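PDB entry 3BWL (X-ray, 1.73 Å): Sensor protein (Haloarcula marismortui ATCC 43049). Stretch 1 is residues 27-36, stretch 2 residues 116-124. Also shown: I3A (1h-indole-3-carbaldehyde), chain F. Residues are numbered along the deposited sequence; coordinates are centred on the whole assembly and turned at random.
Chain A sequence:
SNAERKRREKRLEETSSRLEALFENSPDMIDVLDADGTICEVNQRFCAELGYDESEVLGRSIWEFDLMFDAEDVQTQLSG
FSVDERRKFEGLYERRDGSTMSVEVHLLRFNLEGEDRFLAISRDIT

Stretch 1 (27-36) PDMIDVLDAD
Stretch 2 116-124: DRFLAISRD

Residues M29, I30, D31, V32 and L33 run antiparallel to strand 116-124, the N-to-C axes lying at 161° and approaching to 4.6 Å; 817 Å² is buried between the stretches. Phi/psi values, for example -127/133 at I30, -136/154 at D31, -134/163 at R117 and -120/122 at A120, describe extended chains. The antiparallel register is fixed by M29-S122, D31-A120 and L33-F118, hydrogen-bonded pairs with CA-CA separations of 5.1, 5.3 and 5.0 Å, alternating with the non-hydrogen-bonded pairs I30-I121 (4.8 Å) and V32-L119 (4.7 Å). Each hydrogen-bonded pair closes a two-bond ring: M29 N to S122 O 3.1 Å and S122 N to M29 O 2.9 Å; D31 N to A120 O 3.1 Å and A120 N to D31 O 2.9 Å; L33 N to F118 O 2.8 Å and F118 N to L33 O 2.9 Å. Between the rings, CA-H...O contacts such as V32 CA to F118 O (3.2 Å) add to the pairing.

The face carrying I30, V32, L119 and I121 is aliphatic and buried. I30 (m, t) places CG2 3.4 Å from L119 CD1 and CG1 3.7 Å from I121 CD1. L119 (t, p) brings CD1 into contact with both I30 CG2 and, at 4.0 Å, CG2 of V32 (t). With I121 at m, m, the end of its side chain comes nearer the partner strand.

The face with M29, D31, L33, F118, A120 and S122 is mixed. Selenomethionine M29 (m, t, p) pairs CB to CB with S122 at 4.1 Å, as L33 (m, t) does with F118 (chi1 m, chi2 -99°). The ring edge of F118 meets A35 CA, 4.0 Å from CE2. D31 takes chi1 p and chi2 -90°, bringing OD1 to 3.4 Å from A120 CB, where the short alanine side chain leaves the carboxylate room. Water 2 lies 2.7 Å from both D31 OD1 and OG of S122 (m), linking these polar groups. D31 OD2 is 2.7 Å from the I3A aldehyde O, which also lies 3.0 Å from A120 CB.

At one end D28 (m, chi2 -44°) meets R123 (t, t, m, chi4 -178°) edge-on in a salt bridge: NH2 to OD2 is 2.9 Å and NE to OD2 3.1 Å, with a weak NE to OD1 bond at 3.3 Å. This pairing compensates buried charge. At the other, R117 (m, m, t, chi4 -97°) bends back so that NH1 donates to D116 O (2.9 Å), while D34 CB covers one guanidinium face, 3.6 Å from NH1. Water 3 accepts from A35 N (2.9 Å) and donates to D116 O (2.7 Å), bridging the two stretches beyond the last pair.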

# COMPACT_ATOMS: atom_id res chain seq x y z
N PRO A 27 -0.22 -6.44 -2.13
CA PRO A 27 0.46 -7.42 -3.01
C PRO A 27 1.92 -7.03 -3.26
O PRO A 27 2.73 -7.87 -3.64
CB PRO A 27 -0.37 -7.40 -4.30
CG PRO A 27 -1.12 -6.09 -4.25
CD PRO A 27 -1.37 -5.80 -2.79
N ASP A 28 2.23 -5.74 -3.05
CA ASP A 28 3.61 -5.25 -3.15
C ASP A 28 4.23 -5.08 -1.76
O ASP A 28 3.53 -4.90 -0.76
CB ASP A 28 3.68 -3.92 -3.91
CG ASP A 28 3.30 -4.06 -5.38
OD1 ASP A 28 3.73 -5.02 -6.05
OD2 ASP A 28 2.54 -3.21 -5.86
N MSE A 29 5.55 -5.21 -1.71
CA MSE A 29 6.29 -5.13 -0.43
C MSE A 29 6.31 -3.67 0.03
O MSE A 29 6.41 -2.76 -0.82
CB MSE A 29 7.73 -5.58 -0.67
CG MSE A 29 7.80 -6.98 -1.26
SE MSE A 29 9.54 -7.39 -1.99
CE MSE A 29 10.61 -7.18 -0.42
N ILE A 30 6.20 -3.46 1.36
CA ILE A 30 6.28 -2.12 1.93
C ILE A 30 7.33 -2.07 3.05
O ILE A 30 7.36 -2.94 3.92
CB ILE A 30 4.94 -1.73 2.54
CG1 ILE A 30 3.83 -1.83 1.50
CG2 ILE A 30 5.05 -0.26 3.14
CD1 ILE A 30 2.39 -1.50 2.07
N ASP A 31 8.20 -1.06 3.02
CA ASP A 31 9.05 -0.82 4.17
C ASP A 31 9.05 0.68 4.43
O ASP A 31 8.76 1.49 3.50
CB ASP A 31 10.49 -1.34 3.95
CG ASP A 31 11.20 -0.66 2.79
OD1 ASP A 31 11.11 -1.14 1.64
OD2 ASP A 31 11.93 0.35 3.05
N VAL A 32 9.31 1.02 5.68
CA VAL A 32 9.44 2.40 6.15
C VAL A 32 10.86 2.59 6.67
O VAL A 32 11.32 1.78 7.49
CB VAL A 32 8.39 2.73 7.28
CG1 VAL A 32 8.53 4.19 7.72
CG2 VAL A 32 6.97 2.49 6.74
N LEU A 33 11.53 3.64 6.19
CA LEU A 33 12.94 3.90 6.56
C LEU A 33 13.05 5.22 7.29
O LEU A 33 12.23 6.13 7.08
CB LEU A 33 13.86 3.98 5.32
CG LEU A 33 13.82 2.82 4.34
CD1 LEU A 33 14.85 3.14 3.24
CD2 LEU A 33 14.13 1.48 5.08
N ASP A 34 14.04 5.35 8.15
CA ASP A 34 14.37 6.68 8.64
C ASP A 34 15.41 7.32 7.71
O ASP A 34 15.83 6.69 6.72
CB ASP A 34 14.79 6.67 10.12
CG ASP A 34 16.15 6.03 10.35
OD1 ASP A 34 16.93 5.87 9.39
OD2 ASP A 34 16.45 5.74 11.54
N ALA A 35 15.83 8.55 8.02
CA ALA A 35 16.70 9.28 7.07
C ALA A 35 18.09 8.64 6.90
O ALA A 35 18.82 8.96 5.95
CB ALA A 35 16.82 10.77 7.48
N ASP A 36 18.45 7.74 7.81
CA ASP A 36 19.72 7.02 7.77
C ASP A 36 19.61 5.68 7.01
O ASP A 36 20.61 5.01 6.78
CB ASP A 36 20.24 6.74 9.19
CG ASP A 36 20.77 7.98 9.89
OD1 ASP A 36 21.23 8.94 9.23
OD2 ASP A 36 20.74 7.96 11.14
N ASP A 116 10.50 12.28 10.26
CA ASP A 116 11.01 12.34 8.90
C ASP A 116 11.18 10.89 8.45
O ASP A 116 12.04 10.17 8.96
CB ASP A 116 12.35 13.11 8.86
CG ASP A 116 12.97 13.21 7.45
OD1 ASP A 116 12.25 13.24 6.41
OD2 ASP A 116 14.21 13.27 7.38
N ARG A 117 10.33 10.44 7.53
CA ARG A 117 10.37 9.01 7.14
C ARG A 117 10.34 8.83 5.63
O ARG A 117 9.97 9.75 4.91
CB ARG A 117 9.20 8.22 7.75
CG ARG A 117 9.28 8.09 9.29
CD ARG A 117 10.45 7.20 9.68
NE ARG A 117 10.56 7.00 11.13
CZ ARG A 117 11.36 7.71 11.92
NH1 ARG A 117 12.11 8.69 11.43
NH2 ARG A 117 11.41 7.44 13.22
N PHE A 118 10.72 7.64 5.17
CA PHE A 118 10.56 7.26 3.78
C PHE A 118 9.67 6.01 3.71
O PHE A 118 9.83 5.08 4.50
CB PHE A 118 11.91 6.90 3.14
CG PHE A 118 12.82 8.08 2.97
CD1 PHE A 118 12.92 8.69 1.74
CD2 PHE A 118 13.55 8.59 4.06
CE1 PHE A 118 13.74 9.81 1.55
CE2 PHE A 118 14.40 9.74 3.89
CZ PHE A 118 14.48 10.33 2.64
N LEU A 119 8.76 6.00 2.75
CA LEU A 119 7.86 4.88 2.53
C LEU A 119 8.21 4.34 1.16
O LEU A 119 8.18 5.08 0.16
CB LEU A 119 6.42 5.39 2.55
CG LEU A 119 5.28 4.41 2.28
CD1 LEU A 119 5.31 3.15 3.16
CD2 LEU A 119 3.92 5.20 2.41
N ALA A 120 8.53 3.04 1.11
CA ALA A 120 8.99 2.37 -0.11
C ALA A 120 8.05 1.24 -0.46
O ALA A 120 7.79 0.37 0.33
CB ALA A 120 10.40 1.84 0.06
N ILE A 121 7.50 1.31 -1.66
CA ILE A 121 6.68 0.23 -2.20
C ILE A 121 7.51 -0.45 -3.30
O ILE A 121 7.83 0.15 -4.34
CB ILE A 121 5.30 0.76 -2.76
CG1 ILE A 121 4.63 1.76 -1.79
CG2 ILE A 121 4.40 -0.39 -3.14
CD1 ILE A 121 4.35 1.27 -0.38
N SER A 122 7.87 -1.70 -3.07
CA SER A 122 8.71 -2.47 -4.04
C SER A 122 7.87 -3.46 -4.83
O SER A 122 7.12 -4.27 -4.25
CB SER A 122 9.84 -3.20 -3.29
OG SER A 122 10.60 -2.27 -2.49
N ARG A 123 7.97 -3.36 -6.15
CA ARG A 123 7.24 -4.23 -7.06
C ARG A 123 8.21 -5.18 -7.77
O ARG A 123 9.16 -4.74 -8.40
CB ARG A 123 6.44 -3.42 -8.10
CG ARG A 123 5.71 -4.36 -8.98
CD ARG A 123 4.61 -3.72 -9.73
NE ARG A 123 3.58 -3.22 -8.80
CZ ARG A 123 2.47 -2.64 -9.24
NH1 ARG A 123 2.30 -2.54 -10.58
NH2 ARG A 123 1.57 -2.18 -8.38
N ASP A 124 7.95 -6.48 -7.66
CA ASP A 124 8.73 -7.50 -8.34
C ASP A 124 8.64 -7.28 -9.87
O ASP A 124 7.54 -7.17 -10.44
CB ASP A 124 8.19 -8.89 -7.96
CG ASP A 124 9.12 -10.03 -8.35
OD1 ASP A 124 10.05 -9.87 -9.17
OD2 ASP A 124 8.93 -11.14 -7.79
O I3A F . 13.21 1.24 0.82
C3' I3A F . 13.55 0.32 0.09
C3 I3A F . 14.77 0.46 -0.78
C2 I3A F . 15.21 -0.64 -1.57
N I3A F . 16.34 -0.13 -2.18
C8 I3A F . 16.60 1.15 -1.80
C9 I3A F . 15.64 1.57 -0.88
C4 I3A F . 15.67 2.87 -0.35
C5 I3A F . 16.72 3.75 -0.71
C6 I3A F . 17.72 3.32 -1.61
C7 I3A F . 17.64 2.02 -2.16
O HOH W 1 5.45 -7.18 -6.18
O HOH W 2 9.29 -2.18 -0.14
O HOH W 3 14.51 10.08 10.07